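PDB 4DQA: uncharacterized protein, which is of unknown function but, with a concanavalin A-like lectin/glucanase domain following its BT_3987-like N-terminal domain, probably binds carbohydrate. Local coordinates for residues S53-Y58 with Y66-V71; M27-V32 with Y109-R114; Y47-P52 with S72-S77; T79-S84 with L88-I93. All coordinates share one frame; numbering follows the deposited sequence. Where two conformers were deposited one is given.

How the contacts relate
Contacts 2 and 3 lie between the two sheets of the N-terminal domain, with centres about 8 Å apart, and both are purely apolar. Contact 2 is fully buried and joins inner strands, while contact 3, partly buried, reaches the outermost strand 74-76. Contact 1, also partly buried, lies on the other face of the sheet holding strands 43-49 and 107-117, where helix 52-62 packs by strand 67-68; Val110 of contact 2 packs on Val55 and bonds through its backbone to Glu67 and Leu69. Contact 4, a partly buried sheet-to-sheet crossover, has exposed residues among those touching. A water joins two tyrosines in contact 1, whereas contact 4 adds direct and water-mediated hydrogen bonds to an apolar Ile83-Ala90 contact.

Contact 1: S53-Y58 with Y66-V71; sequences SVVDEY and YEMLDV
The hydroxyl of Tyr58 takes part in two hydrogen bonds, to a water and to Glu15 OE2. The water donates to Tyr58 OH at 2.9 Å and also lies 2.9 Å from Tyr66 OH, so it ties the two phenols together. The rings themselves meet obliquely, with centroids 6.0 Å apart and planes at 71°. Their nearest carbons are Tyr58 CE1 and Tyr66 CE2, separated by 3.9 Å, which is an ordinary van der Waals approach along one flank of each phenol. Tyr58 reaches this position because its CG is anti to the backbone N (chi1 -171°), carrying the ring off the helix towards the 66-71 segment.

One helical turn earlier, Val55 divides its two methyls between Tyr66 and Met68, alternate residues of the facing segment. Val55 CG1 lies 3.6 Å from the carbonyl oxygen Tyr66 O, a polar atom whose hydrogen bond comes from Asn59 ND2, and Val55 CG2 lies 3.6 Å from Met68 SE. The selenomethionine chain bends at chi2 (98°), setting its selenium against the helix. Val55 also touches Val110, and Glu67 and Leu69 form backbone bonds to strand 107-117. The geometry is that of a helix laid on the outer face of a beta sandwich sheet, beside the short strand 67-68 that pairs parallel with strand 107-117.

Contact 2: M27-V32 with Y109-R114; sequences MTFDLV and YVLPMR
This is an apolar contact between the facing sheets of the N-terminal domain, in which Phe29 and Leu31 of strand 27-35 meet Leu111 and Met113 of strand 107-117. All four residues are buried. The two strands are not hydrogen-bonded partners: the nearest CA pairs are Phe29 CA to Leu111 CA at 11.6 Å and Leu31 CA to Met113 CA at 8.6 Å, spacings bridged by side chains. The second value also means that the backbones lie closer at the Leu31 end.

The wider gap is closed by the larger group. In Phe29, CG sits between N and C of its own backbone (chi1 66°), which swings the ring towards Leu111. Leu111 CD2 comes to 3.9 Å from Phe29 CZ, at the ring edge and near its plane; the ring of Phe131 also meets Phe29.

Such alternation, with every second residue turned inward, is the pattern of a beta sandwich core, consistent with the E-set assignment of the domain; Val110, between the inward positions, instead packs on Tyr66 and Phe132.

At the narrower end, the tip of Leu31 meets a folded selenomethionine. Met113 bends at both chi2 (-65°) and chi3 (-45°), curling its terminal methyl back over the chain, and Met113 CE lies 4.2 Å from Leu31 CD2. Leu31 further touches Tyr47, Phe131 and Val95, while Leu111 and Met113 both border Val49.

Contact 3: Y47-P52 with S72-S77; sequences YSVAEP and SQVKLS
Two strands from opposite sheets of the N-terminal beta sandwich face each other here, with Tyr47 and Val49 of strand 43-49 set against Leu76 and Val74 of strand 74-76. The CA spacings are nearly equal, 8.7 Å from Tyr47 CA to Leu76 CA and 8.6 Å from Val49 CA to Val74 CA, so the backbones keep an even separation over the two pairs. As the first strand advances from 47 to 49 the second runs back from 76 to 74, giving an antiparallel sense without backbone pairing between them.

Each pair touches through aliphatic carbons. Val49 CG2 meets Val74 CG1 at 4.3 Å, methyl against methyl. Leu76 extends its CD1 branch (chi2 -173°) to lie 4.2 Å from Tyr47 CB, and thus packs against the root of the tyrosine side chain. The phenol turns away from the contact, and its OH is hydrogen-bonded to Ser33 OG on strand 27-35, which adds a polar tie between the sheets.

The strands take their backbone partners elsewhere: Ser48 bonds to Arg114 and Lys75 to Glu96. Leu76 also packs on Val95, and Val74 on Leu111 and Leu97, so the contact merges with the central core. Strand 74-76 is the outermost strand of its sheet, and these apolar pairs, partly buried as a group, form a lateral margin of the hydrophobic layer of a beta sandwich.

Contact 4: T79-S84 with L88-I93; sequences TTSSIS and LYADNI
The backbones of 79-84 and 88-93 run in roughly opposite directions, 148° apart, and come nearest at Ile83 CA and Ala90 CA, 4.2 Å from each other. Asp91 N donates to Ser82 O at 2.9 Å in a nearly straight bond (166°), and Ala90 CA makes a CH...O contact with the same oxygen at 3.4 Å.

A side-chain bond follows beside it. Ser81 OG lies opposite its backbone N (chi1 -166°), which points it at the Asp91 carbonyl; it donates to Asp91 O at 2.7 Å, tilted out of the carbonyl plane. The Asp91 carboxylate is drawn in through water: one molecule, accepting from Ser84 N, donates to Asp91 OD1 at 2.9 Å and to Tyr89 O, and another donates to Asp91 OD2 and is also hydrogen-bonded to Ser84 OG.

Away from this polar flank, Ile83 CG1 packs tightly on Ala90 CA at 3.5 Å and makes an ordinary apolar contact with Ala90 CB; Ile93 CD1 approaches Thr80 O. Strand 80-83 pairs with 43-49, whereas Leu88 and Ala90 form backbone hydrogen bonds to strand 27-35. The chain therefore passes from one sheet to the other, as in a beta-arch crossover of a beta sandwich.

Contact 1: S53-Y58 with Y66-V71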
# COMPACT_ATOMS: atom_id res chain seq x y z
N SER A 53 -7.78 6.82 22.90
CA SER A 53 -8.42 5.53 23.21
C SER A 53 -9.85 5.44 22.69
O SER A 53 -10.34 4.34 22.44
CB SER A 53 -8.38 5.19 24.73
OG SER A 53 -9.10 6.13 25.48
N VAL A 54 -10.51 6.59 22.49
CA VAL A 54 -11.81 6.63 21.85
C VAL A 54 -11.73 6.07 20.42
O VAL A 54 -12.59 5.30 19.97
CB VAL A 54 -12.30 8.08 21.87
CG1 VAL A 54 -13.42 8.33 20.91
CG2 VAL A 54 -12.67 8.44 23.28
N VAL A 55 -10.65 6.38 19.70
CA VAL A 55 -10.44 5.85 18.36
C VAL A 55 -10.12 4.36 18.41
O VAL A 55 -10.58 3.59 17.60
CB VAL A 55 -9.33 6.62 17.64
CG1 VAL A 55 -9.05 6.04 16.27
CG2 VAL A 55 -9.71 8.10 17.53
N ASP A 56 -9.37 3.94 19.43
CA ASP A 56 -9.08 2.54 19.59
C ASP A 56 -10.36 1.74 19.85
O ASP A 56 -10.53 0.65 19.31
CB ASP A 56 -8.06 2.33 20.71
CG ASP A 56 -6.76 3.10 20.48
OD1 ASP A 56 -6.34 3.26 19.32
OD2 ASP A 56 -6.16 3.55 21.48
N GLU A 57 -11.26 2.27 20.69
CA GLU A 57 -12.53 1.58 20.93
C GLU A 57 -13.36 1.46 19.67
O GLU A 57 -14.01 0.45 19.44
CB GLU A 57 -13.38 2.27 21.97
CG GLU A 57 -12.92 2.15 23.38
CD GLU A 57 -13.92 2.77 24.33
OE1 GLU A 57 -13.89 3.99 24.50
OE2 GLU A 57 -14.72 2.02 24.92
N TYR A 58 -13.36 2.53 18.87
CA TYR A 58 -14.11 2.52 17.62
C TYR A 58 -13.52 1.47 16.69
O TYR A 58 -14.22 0.64 16.10
CB TYR A 58 -14.05 3.93 16.98
CG TYR A 58 -14.96 4.11 15.79
CD1 TYR A 58 -14.60 3.62 14.56
CD2 TYR A 58 -16.15 4.81 15.91
CE1 TYR A 58 -15.42 3.78 13.46
CE2 TYR A 58 -16.99 4.98 14.81
CZ TYR A 58 -16.61 4.47 13.60
OH TYR A 58 -17.42 4.60 12.47
N TYR A 66 -8.79 3.45 11.49
CA TYR A 66 -8.59 4.89 11.53
C TYR A 66 -7.40 5.31 12.41
O TYR A 66 -7.19 4.79 13.50
CB TYR A 66 -9.85 5.62 11.99
CG TYR A 66 -11.00 5.46 11.02
CD1 TYR A 66 -11.02 6.13 9.80
CD2 TYR A 66 -12.05 4.61 11.31
CE1 TYR A 66 -12.06 5.97 8.92
CE2 TYR A 66 -13.09 4.43 10.43
CZ TYR A 66 -13.09 5.12 9.24
OH TYR A 66 -14.14 4.95 8.36
N GLU A 67 -6.65 6.27 11.89
CA GLU A 67 -5.54 6.90 12.60
C GLU A 67 -5.97 8.24 13.17
O GLU A 67 -6.59 9.03 12.48
CB GLU A 67 -4.39 7.13 11.62
CG GLU A 67 -3.51 5.91 11.37
CD GLU A 67 -2.21 6.01 12.12
OE1 GLU A 67 -2.24 5.90 13.36
OE2 GLU A 67 -1.16 6.22 11.47
N MSE A 68 -5.63 8.51 14.41
CA MSE A 68 -5.93 9.76 15.04
C MSE A 68 -5.08 10.89 14.46
O MSE A 68 -3.89 10.74 14.23
CB MSE A 68 -5.62 9.57 16.52
CG MSE A 68 -5.76 10.78 17.32
SE MSE A 68 -7.47 10.80 18.20
CE MSE A 68 -7.12 12.36 19.05
N LEU A 69 -5.70 12.02 14.18
CA LEU A 69 -4.96 13.21 13.77
C LEU A 69 -4.25 13.77 15.00
O LEU A 69 -4.70 13.55 16.11
CB LEU A 69 -5.92 14.26 13.23
CG LEU A 69 -6.52 14.03 11.85
CD1 LEU A 69 -7.54 15.10 11.54
CD2 LEU A 69 -5.43 14.03 10.82
N ASP A 70 -3.15 14.49 14.77
CA ASP A 70 -2.45 15.19 15.85
C ASP A 70 -3.18 16.46 16.28
O ASP A 70 -3.56 17.27 15.46
CB ASP A 70 -1.02 15.54 15.42
CG ASP A 70 -0.11 14.33 15.37
OD1 ASP A 70 -0.41 13.33 16.06
OD2 ASP A 70 0.90 14.40 14.64
N VAL A 71 -3.33 16.63 17.58
CA VAL A 71 -4.03 17.77 18.16
C VAL A 71 -3.35 19.07 17.76
O VAL A 71 -3.99 20.12 17.73
CB VAL A 71 -4.04 17.67 19.69
CG1 VAL A 71 -4.71 18.89 20.32
CG2 VAL A 71 -4.74 16.39 20.11
O HOH W 1 -16.66 4.68 9.68

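Contact 2: M27-V32 with Y109-R114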
# COMPACT_ATOMS: atom_id res chain seq x y z
N MSE A 27 -8.20 22.82 5.98
CA MSE A 27 -9.62 22.89 5.73
C MSE A 27 -10.36 23.25 7.00
O MSE A 27 -9.83 23.08 8.10
CB MSE A 27 -10.16 21.59 5.15
CG MSE A 27 -10.16 20.45 6.11
SE MSE A 27 -11.33 19.03 5.48
CE MSE A 27 -13.04 19.97 5.62
N THR A 28 -11.57 23.77 6.85
CA THR A 28 -12.39 24.14 7.99
C THR A 28 -13.72 23.41 7.92
O THR A 28 -14.23 23.13 6.84
CB THR A 28 -12.67 25.66 8.02
OG1 THR A 28 -13.29 26.05 6.79
CG2 THR A 28 -11.38 26.43 8.21
N PHE A 29 -14.25 23.08 9.09
CA PHE A 29 -15.60 22.54 9.18
C PHE A 29 -16.31 23.04 10.44
O PHE A 29 -15.68 23.57 11.37
CB PHE A 29 -15.57 21.00 9.12
CG PHE A 29 -14.90 20.34 10.29
CD1 PHE A 29 -15.63 19.99 11.42
CD2 PHE A 29 -13.55 20.03 10.27
CE1 PHE A 29 -15.03 19.38 12.50
CE2 PHE A 29 -12.96 19.41 11.36
CZ PHE A 29 -13.70 19.09 12.47
N ASP A 30 -17.62 22.88 10.44
CA ASP A 30 -18.50 23.39 11.48
C ASP A 30 -18.69 22.33 12.55
O ASP A 30 -18.85 21.14 12.24
CB ASP A 30 -19.85 23.78 10.89
CG ASP A 30 -19.76 24.97 9.94
OD1 ASP A 30 -18.83 25.79 10.08
OD2 ASP A 30 -20.62 25.08 9.04
N LEU A 31 -18.68 22.78 13.79
CA LEU A 31 -18.90 21.92 14.94
C LEU A 31 -20.08 22.48 15.73
O LEU A 31 -20.01 23.62 16.24
CB LEU A 31 -17.65 21.87 15.81
CG LEU A 31 -17.74 20.98 17.04
CD1 LEU A 31 -17.90 19.54 16.59
CD2 LEU A 31 -16.50 21.20 17.88
N VAL A 32 -21.13 21.67 15.85
CA VAL A 32 -22.37 22.05 16.52
C VAL A 32 -22.89 20.90 17.38
O VAL A 32 -23.00 19.76 16.91
CB VAL A 32 -23.45 22.44 15.49
CG1 VAL A 32 -24.75 22.78 16.16
CG2 VAL A 32 -22.98 23.62 14.66
N TYR A 109 -8.08 8.80 8.43
CA TYR A 109 -7.82 9.52 9.67
C TYR A 109 -9.11 9.94 10.32
O TYR A 109 -10.16 10.03 9.67
CB TYR A 109 -6.98 10.78 9.37
CG TYR A 109 -5.63 10.45 8.80
CD1 TYR A 109 -4.54 10.22 9.64
CD2 TYR A 109 -5.44 10.33 7.44
CE1 TYR A 109 -3.30 9.90 9.11
CE2 TYR A 109 -4.22 10.02 6.91
CZ TYR A 109 -3.15 9.79 7.76
OH TYR A 109 -1.93 9.47 7.24
N VAL A 110 -9.04 10.19 11.62
CA VAL A 110 -10.22 10.63 12.34
C VAL A 110 -9.85 11.69 13.36
O VAL A 110 -8.77 11.67 13.96
CB VAL A 110 -10.92 9.43 13.03
CG1 VAL A 110 -9.96 8.73 13.98
CG2 VAL A 110 -12.21 9.87 13.76
N LEU A 111 -10.77 12.62 13.54
CA LEU A 111 -10.69 13.60 14.61
C LEU A 111 -11.97 13.45 15.43
O LEU A 111 -13.05 13.79 14.95
CB LEU A 111 -10.59 15.02 14.03
CG LEU A 111 -10.60 16.13 15.08
CD1 LEU A 111 -9.37 16.04 15.94
CD2 LEU A 111 -10.68 17.51 14.42
N PRO A 112 -11.85 12.94 16.66
CA PRO A 112 -13.02 12.79 17.51
C PRO A 112 -13.13 14.00 18.42
O PRO A 112 -12.16 14.31 19.10
CB PRO A 112 -12.72 11.53 18.31
CG PRO A 112 -11.22 11.52 18.43
CD PRO A 112 -10.68 12.23 17.19
N MSE A 113 -14.26 14.69 18.37
CA MSE A 113 -14.47 15.86 19.22
C MSE A 113 -15.47 15.56 20.32
O MSE A 113 -16.55 15.05 20.06
CB MSE A 113 -15.00 17.02 18.39
CG MSE A 113 -14.13 17.45 17.22
SE MSE A 113 -12.44 18.18 17.84
CE MSE A 113 -13.02 19.31 19.23
N ARG A 114 -15.12 15.92 21.55
CA ARG A 114 -15.99 15.75 22.69
C ARG A 114 -16.67 17.05 23.01
O ARG A 114 -16.06 18.11 22.91
CB ARG A 114 -15.16 15.32 23.90
CG ARG A 114 -16.00 15.03 25.12
CD ARG A 114 -15.17 14.36 26.18
NE ARG A 114 -14.83 12.97 25.88
CZ ARG A 114 -15.56 11.92 26.26
NH1 ARG A 114 -16.71 12.11 26.92
NH2 ARG A 114 -15.15 10.68 25.99

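Contact 3: Y47-P52 with S72-S77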
# COMPACT_ATOMS: atom_id res chain seq x y z
N TYR A 47 -15.74 22.39 24.03
CA TYR A 47 -15.28 21.27 23.24
C TYR A 47 -13.83 20.94 23.50
O TYR A 47 -13.02 21.79 23.90
CB TYR A 47 -15.46 21.58 21.75
CG TYR A 47 -16.89 21.90 21.37
CD1 TYR A 47 -17.82 20.88 21.18
CD2 TYR A 47 -17.34 23.21 21.23
CE1 TYR A 47 -19.12 21.15 20.87
CE2 TYR A 47 -18.65 23.49 20.90
CZ TYR A 47 -19.54 22.45 20.72
OH TYR A 47 -20.86 22.73 20.39
N SER A 48 -13.48 19.69 23.22
CA SER A 48 -12.09 19.27 23.29
C SER A 48 -11.87 18.12 22.33
O SER A 48 -12.82 17.47 21.91
CB SER A 48 -11.72 18.83 24.69
OG SER A 48 -12.48 17.68 25.06
N VAL A 49 -10.62 17.85 22.00
CA VAL A 49 -10.31 16.65 21.22
C VAL A 49 -10.35 15.47 22.17
O VAL A 49 -9.77 15.51 23.26
CB VAL A 49 -8.95 16.77 20.57
CG1 VAL A 49 -8.57 15.47 19.84
CG2 VAL A 49 -8.91 17.97 19.62
N ALA A 50 -11.07 14.43 21.79
CA ALA A 50 -11.21 13.27 22.64
C ALA A 50 -9.91 12.47 22.75
O ALA A 50 -9.02 12.61 21.94
CB ALA A 50 -12.31 12.36 22.12
N GLU A 51 -9.85 11.63 23.76
CA GLU A 51 -8.69 10.78 23.98
C GLU A 51 -8.46 9.82 22.82
O GLU A 51 -9.42 9.31 22.24
CB GLU A 51 -8.89 9.96 25.25
CG GLU A 51 -8.93 10.78 26.54
CD GLU A 51 -7.55 11.11 27.09
OE1 GLU A 51 -6.57 11.12 26.30
OE2 GLU A 51 -7.44 11.34 28.31
N PRO A 52 -7.20 9.56 22.46
CA PRO A 52 -6.95 8.59 21.39
C PRO A 52 -7.59 7.22 21.64
O PRO A 52 -7.91 6.55 20.66
CB PRO A 52 -5.42 8.47 21.38
CG PRO A 52 -4.94 9.79 21.88
CD PRO A 52 -5.96 10.22 22.92
N SER A 72 -2.06 19.00 17.46
CA SER A 72 -1.31 20.20 17.11
C SER A 72 -1.80 20.78 15.79
O SER A 72 -1.56 21.94 15.50
CB SER A 72 0.19 19.93 17.04
OG SER A 72 0.53 19.08 15.95
N GLN A 73 -2.48 19.97 14.99
CA GLN A 73 -2.96 20.46 13.71
C GLN A 73 -4.44 20.89 13.76
O GLN A 73 -5.06 21.18 12.74
CB GLN A 73 -2.69 19.44 12.59
CG GLN A 73 -3.50 18.15 12.67
CD GLN A 73 -2.88 16.99 11.87
OE1 GLN A 73 -2.63 15.91 12.41
NE2 GLN A 73 -2.67 17.21 10.58
N VAL A 74 -4.99 20.96 14.97
CA VAL A 74 -6.38 21.35 15.18
C VAL A 74 -6.48 22.70 15.90
O VAL A 74 -5.87 22.89 16.95
CB VAL A 74 -7.11 20.31 16.03
CG1 VAL A 74 -8.52 20.74 16.30
CG2 VAL A 74 -7.09 18.96 15.35
N LYS A 75 -7.22 23.63 15.31
CA LYS A 75 -7.51 24.90 15.96
C LYS A 75 -9.01 25.17 15.95
O LYS A 75 -9.69 24.97 14.96
CB LYS A 75 -6.76 26.04 15.26
CG LYS A 75 -5.26 26.00 15.49
N LEU A 76 -9.54 25.59 17.09
CA LEU A 76 -10.95 25.90 17.21
C LEU A 76 -11.08 27.42 17.22
O LEU A 76 -10.25 28.12 17.83
CB LEU A 76 -11.55 25.37 18.51
CG LEU A 76 -11.33 23.89 18.84
CD1 LEU A 76 -12.13 23.51 20.06
CD2 LEU A 76 -11.72 23.04 17.70
N SER A 77 -12.12 27.94 16.60
CA SER A 77 -12.32 29.39 16.62
C SER A 77 -12.50 29.87 18.07
O SER A 77 -12.04 30.96 18.44
CB SER A 77 -13.49 29.79 15.76
OG SER A 77 -14.68 29.11 16.10

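Contact 4: T79-S84 with L88-I93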
# COMPACT_ATOMS: atom_id res chain seq x y z
N THR A 79 -13.12 27.63 22.11
CA THR A 79 -13.31 26.37 22.81
C THR A 79 -14.73 26.29 23.37
O THR A 79 -15.29 25.20 23.54
CB THR A 79 -12.27 26.28 23.94
OG1 THR A 79 -10.95 26.27 23.37
CG2 THR A 79 -12.46 25.03 24.76
N THR A 80 -15.31 27.44 23.65
CA THR A 80 -16.64 27.50 24.23
C THR A 80 -17.70 28.02 23.26
O THR A 80 -17.41 28.76 22.30
CB THR A 80 -16.67 28.42 25.49
OG1 THR A 80 -16.40 29.78 25.10
CG2 THR A 80 -15.66 27.98 26.52
N SER A 81 -18.94 27.59 23.49
CA SER A 81 -20.10 28.14 22.80
C SER A 81 -21.31 28.08 23.72
O SER A 81 -21.16 27.84 24.93
CB SER A 81 -20.36 27.38 21.51
OG SER A 81 -21.27 28.12 20.72
N SER A 82 -22.49 28.32 23.18
CA SER A 82 -23.69 28.30 23.99
C SER A 82 -24.90 28.00 23.12
O SER A 82 -24.85 28.14 21.90
CB SER A 82 -23.86 29.62 24.74
OG SER A 82 -24.13 30.68 23.83
N ILE A 83 -25.96 27.55 23.78
CA ILE A 83 -27.24 27.30 23.13
C ILE A 83 -28.19 28.31 23.73
O ILE A 83 -28.47 28.28 24.93
CB ILE A 83 -27.74 25.87 23.40
CG1 ILE A 83 -26.71 24.87 22.89
CG2 ILE A 83 -29.11 25.64 22.73
CD1 ILE A 83 -26.86 23.49 23.43
N SER A 84 -28.68 29.22 22.90
CA SER A 84 -29.55 30.29 23.37
C SER A 84 -30.86 29.75 23.95
O SER A 84 -31.37 28.72 23.52
CB SER A 84 -29.86 31.24 22.21
OG SER A 84 -28.66 31.83 21.73
N LEU A 88 -32.36 24.77 20.19
CA LEU A 88 -31.80 23.43 20.36
C LEU A 88 -30.31 23.38 20.03
O LEU A 88 -29.57 22.65 20.69
CB LEU A 88 -32.53 22.42 19.48
CG LEU A 88 -34.01 22.20 19.77
CD1 LEU A 88 -34.62 21.30 18.70
CD2 LEU A 88 -34.18 21.59 21.14
N TYR A 89 -29.89 24.11 19.00
CA TYR A 89 -28.53 23.96 18.48
C TYR A 89 -27.61 25.06 18.96
O TYR A 89 -27.98 26.25 19.01
CB TYR A 89 -28.51 23.96 16.96
CG TYR A 89 -29.26 22.81 16.36
CD1 TYR A 89 -28.64 21.60 16.12
CD2 TYR A 89 -30.60 22.94 16.05
CE1 TYR A 89 -29.33 20.54 15.58
CE2 TYR A 89 -31.31 21.89 15.51
CZ TYR A 89 -30.67 20.69 15.28
OH TYR A 89 -31.36 19.64 14.74
N ALA A 90 -26.39 24.66 19.30
CA ALA A 90 -25.40 25.60 19.78
C ALA A 90 -24.94 26.50 18.66
O ALA A 90 -24.90 26.11 17.49
CB ALA A 90 -24.20 24.85 20.36
N ASP A 91 -24.52 27.70 19.04
CA ASP A 91 -23.86 28.57 18.08
C ASP A 91 -22.63 27.85 17.54
O ASP A 91 -21.87 27.20 18.28
CB ASP A 91 -23.45 29.88 18.72
CG ASP A 91 -24.63 30.76 19.09
OD1 ASP A 91 -25.77 30.50 18.64
OD2 ASP A 91 -24.40 31.72 19.84
N ASN A 92 -22.44 27.98 16.24
CA ASN A 92 -21.39 27.27 15.56
C ASN A 92 -19.99 27.65 16.00
O ASN A 92 -19.68 28.83 16.29
CB ASN A 92 -21.52 27.53 14.06
CG ASN A 92 -20.57 26.69 13.25
OD1 ASN A 92 -20.71 25.47 13.19
ND2 ASN A 92 -19.61 27.33 12.60
N ILE A 93 -19.13 26.65 16.05
CA ILE A 93 -17.71 26.82 16.22
C ILE A 93 -17.03 26.33 14.94
O ILE A 93 -17.48 25.35 14.35
CB ILE A 93 -17.23 25.94 17.40
CG1 ILE A 93 -17.68 26.58 18.70
CG2 ILE A 93 -15.73 25.65 17.33
CD1 ILE A 93 -17.17 27.91 18.89
O HOH W 2 -26.02 31.65 22.43
O HOH W 3 -27.80 28.85 19.94